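Local atomic coordinates of oxetanocin-like protein (Pyrococcus furiosus, PDB entry 1XX7), a protein that probably hydrolyses 2'-deoxyribonucleoside 5'-phosphates to the nucleoside and phosphate as a metal-dependent, homodimeric HD-domain 5'-deoxynucleotidase. Residues Gly26-Glu36 / Tyr143-Phe154. Numbering follows the deposited sequence.
Sequences GWLIKGVPNPE and YELSGAKNLSEF
Y143 reaches from the last turn of helix 123-145 into the loop V32-E36, where its ring and hydroxyl each find partners. CB only carries the ring; chi1 of -76° sets CG beside the backbone N and brings the ring between V32 and W27. One ring face receives the methyl CG1 of V32, 3.6 Å from the ring centroid and almost on its normal, a CH-pi contact well suited to a compact branched residue. The CD2-CE2 edge points at the indole face of W27, CE2 lying 3.5 Å from W27 CG, and the planes meet T-shaped at 71°. At the tip, OH accepts the backbone N-H of E36 at 2.8 Å, so tyrosine serves here with both ring and polar end. W27 NE1 in turn donates to E36 OE2 (2.8 Å), a carboxylate also held by R24 and, most strongly, K20 of the fifth subunit. Farther along, W27 CZ3 sits over the centre of the F154 ring. N150 ND2 reaches K30 O at 2.7 Å, on a lone pair, while K30 NZ donates to N150 O and approaches the less surely placed E153 carboxylate. Short helix 25-30 docks on the C-terminal end of helix 123-145, whose M136, Q139 and A140 touch W27, with E36's side chain about 8 Å from the nickel ion.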
ATOM      1  N   GLY A  26      -0.394  -7.271  15.348  1.00 23.45           N
ATOM      2  CA  GLY A  26       0.898  -7.901  15.621  1.00 22.49           C
ATOM      3  C   GLY A  26       1.877  -7.720  14.453  1.00 23.32           C
ATOM      4  O   GLY A  26       2.977  -7.204  14.633  1.00 24.17           O
ATOM      5  N   TRP A  27       1.453  -8.085  13.241  1.00 21.05           N
ATOM      6  CA  TRP A  27       2.320  -7.912  12.052  1.00 20.38           C
ATOM      7  C   TRP A  27       2.675  -6.421  11.858  1.00 19.04           C
ATOM      8  O   TRP A  27       3.822  -6.064  11.632  1.00 17.69           O
ATOM      9  CB  TRP A  27       1.668  -8.478  10.771  1.00 17.99           C
ATOM     10  CG  TRP A  27       1.034  -9.859  10.926  1.00 17.24           C
ATOM     11  CD1 TRP A  27      -0.254 -10.190  10.650  1.00 15.98           C
ATOM     12  CD2 TRP A  27       1.669 -11.077  11.403  1.00 19.46           C
ATOM     13  NE1 TRP A  27      -0.472 -11.510  10.930  1.00 20.35           N
ATOM     14  CE2 TRP A  27       0.690 -12.092  11.368  1.00 17.31           C
ATOM     15  CE3 TRP A  27       2.971 -11.401  11.849  1.00 18.88           C
ATOM     16  CZ2 TRP A  27       0.951 -13.420  11.775  1.00 19.51           C
ATOM     17  CZ3 TRP A  27       3.241 -12.748  12.258  1.00 18.64           C
ATOM     18  CH2 TRP A  27       2.226 -13.725  12.234  1.00 18.65           C
ATOM     19  N   LEU A  28       1.668  -5.573  11.970  1.00 17.39           N
ATOM     20  CA  LEU A  28       1.764  -4.210  11.549  1.00 21.46           C
ATOM     21  C   LEU A  28       2.759  -3.449  12.408  1.00 22.08           C
ATOM     22  O   LEU A  28       3.616  -2.699  11.902  1.00 19.81           O
ATOM     23  CB  LEU A  28       0.362  -3.601  11.588  1.00 24.72           C
ATOM     24  CG  LEU A  28       0.061  -2.155  11.250  1.00 27.58           C
ATOM     25  CD1 LEU A  28      -1.429  -1.933  10.980  1.00 24.69           C
ATOM     26  CD2 LEU A  28       0.540  -1.266  12.405  1.00 30.58           C
ATOM     27  N   ILE A  29       2.669  -3.700  13.699  1.00 24.40           N
ATOM     28  CA  ILE A  29       3.559  -3.128  14.669  1.00 28.46           C
ATOM     29  C   ILE A  29       5.016  -3.647  14.544  1.00 28.01           C
ATOM     30  O   ILE A  29       5.941  -2.921  14.850  1.00 27.15           O
ATOM     31  CB  ILE A  29       2.996  -3.339  16.096  1.00 32.64           C
ATOM     32  CG1 ILE A  29       1.686  -2.534  16.232  1.00 33.07           C
ATOM     33  CG2 ILE A  29       3.998  -2.849  17.134  1.00 36.26           C
ATOM     34  CD1 ILE A  29       0.887  -2.823  17.412  1.00 34.26           C
ATOM     35  N   LYS A  30       5.183  -4.901  14.130  1.00 24.45           N
ATOM     36  CA  LYS A  30       6.447  -5.436  13.762  1.00 22.43           C
ATOM     37  C   LYS A  30       7.093  -4.803  12.510  1.00 23.70           C
ATOM     38  O   LYS A  30       8.256  -5.007  12.284  1.00 21.38           O
ATOM     39  CB  LYS A  30       6.351  -6.939  13.540  1.00 21.20           C
ATOM     40  CG  LYS A  30       6.170  -7.730  14.793  1.00 24.40           C
ATOM     41  CD  LYS A  30       7.471  -7.812  15.537  1.00 26.16           C
ATOM     42  CE  LYS A  30       7.339  -8.506  16.849  1.00 28.50           C
ATOM     43  NZ  LYS A  30       8.752  -8.863  17.282  1.00 29.96           N
ATOM     44  N   GLY A  31       6.341  -4.088  11.687  1.00 21.29           N
ATOM     45  CA  GLY A  31       6.892  -3.518  10.466  1.00 15.42           C
ATOM     46  C   GLY A  31       6.599  -4.313   9.218  1.00 14.68           C
ATOM     47  O   GLY A  31       7.117  -4.007   8.146  1.00 14.72           O
ATOM     48  N   VAL A  32       5.801  -5.364   9.338  1.00 16.10           N
ATOM     49  CA  VAL A  32       5.365  -6.081   8.150  1.00 16.93           C
ATOM     50  C   VAL A  32       4.531  -5.087   7.333  1.00 13.17           C
ATOM     51  O   VAL A  32       3.577  -4.516   7.851  1.00 18.71           O
ATOM     52  CB  VAL A  32       4.540  -7.311   8.468  1.00 19.57           C
ATOM     53  CG1 VAL A  32       3.933  -7.918   7.127  1.00 19.81           C
ATOM     54  CG2 VAL A  32       5.363  -8.316   9.224  1.00 18.65           C
ATOM     55  N   PRO A  33       4.933  -4.853   6.066  1.00 21.33           N
ATOM     56  CA  PRO A  33       4.432  -3.727   5.258  1.00 25.47           C
ATOM     57  C   PRO A  33       2.967  -3.697   4.776  1.00 31.02           C
ATOM     58  O   PRO A  33       2.364  -2.589   4.669  1.00 32.92           O
ATOM     59  CB  PRO A  33       5.407  -3.687   4.045  1.00 27.25           C
ATOM     60  CG  PRO A  33       5.958  -4.999   3.924  1.00 25.12           C
ATOM     61  CD  PRO A  33       6.023  -5.591   5.366  1.00 20.03           C
ATOM     62  N   ASN A  34       2.398  -4.842   4.450  1.00 29.00           N
ATOM     63  CA  ASN A  34       0.986  -4.818   4.041  1.00 31.93           C
ATOM     64  C   ASN A  34       0.313  -5.965   4.737  1.00 24.96           C
ATOM     65  O   ASN A  34       0.013  -6.952   4.134  1.00 22.25           O
ATOM     66  CB  ASN A  34       0.819  -4.898   2.503  1.00 38.14           C
ATOM     67  CG  ASN A  34       1.085  -3.526   1.795  1.00 43.75           C
ATOM     68  OD1 ASN A  34       1.954  -3.417   0.917  1.00 47.47           O
ATOM     69  ND2 ASN A  34       0.356  -2.492   2.202  1.00 44.79           N
ATOM     70  N   PRO A  35       0.123  -5.836   6.051  1.00 19.62           N
ATOM     71  CA  PRO A  35      -0.245  -6.978   6.823  1.00 19.88           C
ATOM     72  C   PRO A  35      -1.687  -7.472   6.446  1.00 22.26           C
ATOM     73  O   PRO A  35      -2.513  -6.663   6.051  1.00 16.15           O
ATOM     74  CB  PRO A  35      -0.188  -6.443   8.250  1.00 20.90           C
ATOM     75  CG  PRO A  35      -0.474  -5.006   8.106  1.00 23.24           C
ATOM     76  CD  PRO A  35       0.240  -4.616   6.873  1.00 19.89           C
ATOM     77  N   GLU A  36      -1.932  -8.782   6.549  1.00 20.15           N
ATOM     78  CA  GLU A  36      -3.285  -9.380   6.430  1.00 16.22           C
ATOM     79  C   GLU A  36      -4.320  -8.704   7.324  1.00 15.77           C
ATOM     80  O   GLU A  36      -4.023  -8.136   8.343  1.00 15.32           O
ATOM     81  CB  GLU A  36      -3.238 -10.859   6.757  1.00 14.60           C
ATOM     82  CG  GLU A  36      -2.715 -11.156   8.194  1.00 17.82           C
ATOM     83  CD  GLU A  36      -3.115 -12.503   8.733  1.00 17.76           C
ATOM     84  OE1 GLU A  36      -3.755 -13.314   7.995  1.00 17.86           O
ATOM     85  OE2 GLU A  36      -2.755 -12.762   9.894  1.00 16.30           O
ATOM     86  N   TYR A 143       5.699 -14.490   6.230  1.00 16.76           N
ATOM     87  CA  TYR A 143       6.203 -13.111   6.286  1.00 13.64           C
ATOM     88  C   TYR A 143       7.728 -13.065   6.359  1.00 15.57           C
ATOM     89  O   TYR A 143       8.311 -12.192   5.793  1.00 17.97           O
ATOM     90  CB  TYR A 143       5.555 -12.258   7.390  1.00 13.17           C
ATOM     91  CG  TYR A 143       4.156 -11.787   7.069  1.00 14.23           C
ATOM     92  CD1 TYR A 143       3.780 -11.393   5.750  1.00 14.38           C
ATOM     93  CD2 TYR A 143       3.200 -11.711   8.075  1.00 12.01           C
ATOM     94  CE1 TYR A 143       2.425 -10.968   5.463  1.00 13.22           C
ATOM     95  CE2 TYR A 143       1.914 -11.253   7.824  1.00 14.43           C
ATOM     96  CZ  TYR A 143       1.521 -10.897   6.515  1.00 14.05           C
ATOM     97  OH  TYR A 143       0.235 -10.497   6.361  1.00 13.38           O
ATOM     98  N   GLU A 144       8.349 -14.043   6.998  1.00 18.64           N
ATOM     99  CA  GLU A 144       9.795 -14.211   6.956  1.00 21.20           C
ATOM    100  C   GLU A 144      10.357 -14.468   5.546  1.00 19.41           C
ATOM    101  O   GLU A 144      11.379 -13.920   5.200  1.00 22.25           O
ATOM    102  CB  GLU A 144      10.217 -15.336   7.876  1.00 20.85           C
ATOM    103  CG  GLU A 144      10.006 -14.998   9.354  1.00 30.46           C
ATOM    104  CD  GLU A 144      10.285 -16.172  10.303  1.00 34.40           C
ATOM    105  OE1 GLU A 144      10.681 -17.271   9.844  1.00 42.87           O
ATOM    106  OE2 GLU A 144      10.103 -15.990  11.525  1.00 44.05           O
ATOM    107  N   LEU A 145       9.679 -15.279   4.750  1.00 17.30           N
ATOM    108  CA  LEU A 145      10.038 -15.471   3.359  1.00 21.28           C
ATOM    109  C   LEU A 145      10.065 -14.161   2.516  1.00 22.23           C
ATOM    110  O   LEU A 145      10.802 -14.062   1.557  1.00 22.04           O
ATOM    111  CB  LEU A 145       9.073 -16.489   2.732  1.00 25.75           C
ATOM    112  CG  LEU A 145       9.178 -17.979   3.122  1.00 24.71           C
ATOM    113  CD1 LEU A 145       8.198 -18.793   2.244  1.00 25.95           C
ATOM    114  CD2 LEU A 145      10.596 -18.484   2.899  1.00 25.11           C
ATOM    115  N   SER A 146       9.249 -13.188   2.883  1.00 22.33           N
ATOM    116  CA  SER A 146       9.149 -11.901   2.185  1.00 23.94           C
ATOM    117  C   SER A 146       9.978 -10.831   2.872  1.00 25.22           C
ATOM    118  O   SER A 146       9.976  -9.691   2.432  1.00 23.86           O
ATOM    119  CB  SER A 146       7.675 -11.414   2.144  1.00 22.83           C
ATOM    120  OG  SER A 146       6.919 -12.358   1.409  1.00 23.70           O
ATOM    121  N   GLY A 147      10.657 -11.189   3.975  1.00 24.66           N
ATOM    122  CA  GLY A 147      11.726 -10.381   4.492  1.00 24.87           C
ATOM    123  C   GLY A 147      11.781 -10.075   5.970  1.00 26.33           C
ATOM    124  O   GLY A 147      12.809  -9.561   6.444  1.00 27.61           O
ATOM    125  N   ALA A 148      10.726 -10.399   6.719  1.00 20.54           N
ATOM    126  CA  ALA A 148      10.726 -10.090   8.157  1.00 21.17           C
ATOM    127  C   ALA A 148      11.790 -10.922   8.908  1.00 22.85           C
ATOM    128  O   ALA A 148      11.865 -12.128   8.719  1.00 25.51           O
ATOM    129  CB  ALA A 148       9.377 -10.331   8.739  1.00 15.92           C
ATOM    130  N   LYS A 149      12.589 -10.264   9.756  1.00 25.07           N
ATOM    131  CA  LYS A 149      13.603 -10.934  10.576  1.00 27.60           C
ATOM    132  C   LYS A 149      13.278 -10.914  12.078  1.00 25.59           C
ATOM    133  O   LYS A 149      14.086 -11.345  12.872  1.00 21.40           O
ATOM    134  CB  LYS A 149      14.989 -10.279  10.354  1.00 29.63           C
ATOM    135  CG  LYS A 149      15.578 -10.527   8.960  1.00 33.44           C
ATOM    136  CD  LYS A 149      16.986  -9.897   8.824  1.00 35.75           C
ATOM    137  N   ASN A 150      12.099 -10.406  12.439  1.00 22.44           N
ATOM    138  CA  ASN A 150      11.751 -10.046  13.805  1.00 18.07           C
ATOM    139  C   ASN A 150      10.461 -10.710  14.336  1.00 17.00           C
ATOM    140  O   ASN A 150       9.805 -10.190  15.223  1.00 23.92           O
ATOM    141  CB  ASN A 150      11.656  -8.516  13.907  1.00 20.47           C
ATOM    142  CG  ASN A 150      10.574  -7.876  12.950  1.00 18.72           C
ATOM    143  OD1 ASN A 150      10.048  -8.493  12.004  1.00 22.35           O
ATOM    144  ND2 ASN A 150      10.264  -6.630  13.221  1.00 18.43           N
ATOM    145  N   LEU A 151      10.125 -11.871  13.796  1.00 18.60           N
ATOM    146  CA  LEU A 151       8.886 -12.575  14.098  1.00 23.40           C
ATOM    147  C   LEU A 151       9.099 -13.947  14.799  1.00 28.99           C
ATOM    148  O   LEU A 151       8.178 -14.740  14.853  1.00 30.96           O
ATOM    149  CB  LEU A 151       8.129 -12.858  12.780  1.00 21.27           C
ATOM    150  CG  LEU A 151       7.857 -11.681  11.846  1.00 19.34           C
ATOM    151  CD1 LEU A 151       6.911 -12.159  10.746  1.00 19.13           C
ATOM    152  CD2 LEU A 151       7.230 -10.483  12.600  1.00 20.86           C
ATOM    153  N   SER A 152      10.293 -14.227  15.326  1.00 32.28           N
ATOM    154  CA  SER A 152      10.585 -15.540  15.952  1.00 34.21           C
ATOM    155  C   SER A 152       9.687 -15.874  17.153  1.00 33.32           C
ATOM    156  O   SER A 152       9.355 -17.024  17.384  1.00 31.25           O
ATOM    157  CB  SER A 152      12.052 -15.595  16.407  1.00 37.56           C
ATOM    158  OG  SER A 152      12.247 -14.699  17.501  1.00 37.45           O
ATOM    159  N   GLU A 153       9.320 -14.861  17.917  1.00 34.93           N
ATOM    160  CA  GLU A 153       8.438 -15.035  19.044  1.00 38.78           C
ATOM    161  C   GLU A 153       7.101 -15.714  18.676  1.00 38.31           C
ATOM    162  O   GLU A 153       6.485 -16.367  19.546  1.00 31.22           O
ATOM    163  CB  GLU A 153       8.124 -13.673  19.682  1.00 43.81           C
ATOM    164  CG  GLU A 153       7.345 -12.776  18.737  1.00 49.71           C
ATOM    165  CD  GLU A 153       7.033 -11.424  19.295  1.00 55.10           C
ATOM    166  OE1 GLU A 153       6.058 -11.304  20.088  1.00 63.42           O
ATOM    167  OE2 GLU A 153       7.742 -10.476  18.916  1.00 52.87           O
ATOM    168  N   PHE A 154       6.634 -15.538  17.425  1.00 33.10           N
ATOM    169  CA  PHE A 154       5.295 -16.006  17.049  1.00 32.42           C
ATOM    170  C   PHE A 154       5.253 -17.525  17.019  1.00 31.82           C
ATOM    171  O   PHE A 154       4.203 -18.133  17.175  1.00 36.04           O
ATOM    172  CB  PHE A 154       4.845 -15.398  15.709  1.00 34.39           C
ATOM    173  CG  PHE A 154       4.443 -13.965  15.820  1.00 33.45           C
ATOM    174  CD1 PHE A 154       3.239 -13.615  16.375  1.00 35.27           C
ATOM    175  CD2 PHE A 154       5.298 -12.953  15.422  1.00 33.88           C
ATOM    176  CE1 PHE A 154       2.891 -12.261  16.507  1.00 38.38           C
ATOM    177  CE2 PHE A 154       4.940 -11.626  15.536  1.00 31.99           C
ATOM    178  CZ  PHE A 154       3.758 -11.278  16.066  1.00 35.13           C
TER